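PDB 2VQ9: ribonuclease-like 3 from Danio rerio, which cleaves RNA as a secreted pancreatic-type ribonuclease, promotes angiogenesis, and kills bacteria, Gram-negative ones most strongly, without needing its RNase activity. Local coordinates for residues L110-G113 with C119-R122. Numbering follows the deposited sequence.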
# COMPACT_ATOMS: atom_id res chain seq x y z
N LEU A 110 -12.03 7.13 0.25
CA LEU A 110 -13.20 7.15 1.12
C LEU A 110 -14.39 7.98 0.53
O LEU A 110 -14.24 9.15 0.17
CB LEU A 110 -12.78 7.71 2.51
CG LEU A 110 -13.79 7.72 3.65
CD1 LEU A 110 -14.06 6.30 4.15
CD2 LEU A 110 -13.21 8.58 4.79
N ARG A 111 -15.54 7.32 0.45
CA ARG A 111 -16.77 7.85 -0.15
C ARG A 111 -17.70 8.32 0.96
O ARG A 111 -18.48 9.27 0.80
CB ARG A 111 -17.45 6.64 -0.82
CG ARG A 111 -17.89 6.77 -2.20
CD ARG A 111 -18.64 5.48 -2.51
NE ARG A 111 -19.90 5.75 -3.21
CZ ARG A 111 -21.09 5.33 -2.80
NH1 ARG A 111 -21.20 4.61 -1.68
NH2 ARG A 111 -22.18 5.63 -3.51
N SER A 112 -17.68 7.61 2.09
CA SER A 112 -18.48 8.00 3.27
C SER A 112 -18.01 7.28 4.52
O SER A 112 -17.27 6.31 4.44
CB SER A 112 -19.96 7.73 3.03
OG SER A 112 -20.28 6.36 3.16
N GLY A 113 -18.45 7.77 5.68
CA GLY A 113 -18.08 7.20 6.97
C GLY A 113 -16.93 7.92 7.61
O GLY A 113 -16.06 8.45 6.92
N CYS A 119 -16.68 2.73 7.29
CA CYS A 119 -15.84 3.25 6.20
C CYS A 119 -16.25 2.63 4.86
O CYS A 119 -16.25 1.40 4.70
CB CYS A 119 -14.33 3.03 6.48
SG CYS A 119 -13.83 3.49 8.12
N ARG A 120 -16.64 3.49 3.91
CA ARG A 120 -17.03 3.06 2.57
C ARG A 120 -16.15 3.74 1.53
O ARG A 120 -15.90 4.96 1.61
CB ARG A 120 -18.53 3.34 2.28
CG ARG A 120 -19.47 2.69 3.30
CD ARG A 120 -20.91 3.02 2.97
NE ARG A 120 -21.88 2.01 3.43
CZ ARG A 120 -22.43 1.95 4.65
NH1 ARG A 120 -22.12 2.85 5.59
NH2 ARG A 120 -23.31 0.98 4.92
N TYR A 121 -15.68 2.94 0.56
CA TYR A 121 -14.63 3.37 -0.37
C TYR A 121 -15.06 3.15 -1.81
O TYR A 121 -15.86 2.25 -2.10
CB TYR A 121 -13.31 2.56 -0.13
CG TYR A 121 -12.68 2.90 1.18
CD1 TYR A 121 -11.73 3.93 1.27
CD2 TYR A 121 -13.06 2.22 2.36
CE1 TYR A 121 -11.16 4.26 2.49
CE2 TYR A 121 -12.52 2.56 3.59
CZ TYR A 121 -11.59 3.60 3.65
OH TYR A 121 -11.05 3.95 4.82
N ARG A 122 -14.52 3.95 -2.72
CA ARG A 122 -14.51 3.49 -4.11
C ARG A 122 -13.12 3.02 -4.45
O ARG A 122 -12.13 3.66 -4.07
CB ARG A 122 -14.99 4.57 -5.08
CG ARG A 122 -14.31 5.89 -5.04
CD ARG A 122 -14.90 6.82 -6.15
NE ARG A 122 -16.37 6.77 -6.29
CZ ARG A 122 -17.26 7.56 -5.68
NH1 ARG A 122 -16.88 8.50 -4.83
NH2 ARG A 122 -18.57 7.38 -5.92
O HOH W 1 -20.73 5.07 5.55
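R111 and S112 both give their backbone N-H to one acceptor, the carbonyl oxygen of R120. The bond from R111 N to R120 O is short and nearly straight (2.7 Å, 168° at the hydrogen), while that from S112 N to R120 O is longer at 3.2 Å and lies further from the carbonyl plane. R120 N returns a bond to S112 O at 2.9 Å. On the face carrying L110 and Y121, the leucine lies over the tyrosine ring in a CH-pi contact: with CG anti to the backbone N (chi1 -175°), L110 CD1 sits 4.0 Å from the ring centroid of Y121, displaced toward the CZ side. The same methyl also touches C119 CB. Two residues facing one make this a classic beta bulge, placed near the turn end of the hairpin formed by strands 103-112 and 120-135 of the ribonuclease A fold. On the face carrying S112 and R120 a water links S112 OG to R120 NH1, accepting from the arginine at 2.6 Å in the guanidinium plane, and S112 OG also rests on the R120 chain, 3.4 Å from its CD. R111 CG lies over one face of the R122 guanidinium, 3.3 Å from R122 NH1. The two guanidinium planes stand 82° apart, and R122 NH2 comes edge-on to the R111 group, 3.4 Å from R111 NE, two like-charged donors without a hydrogen bond. Further out, Y121 OH is hydrogen-bonded to the carbonyl of K66, a substrate-binding residue, and Y121 N to D48 OD1. The disulfide C65-C119 ties the residue just before strand 120-135 to the loop at K66.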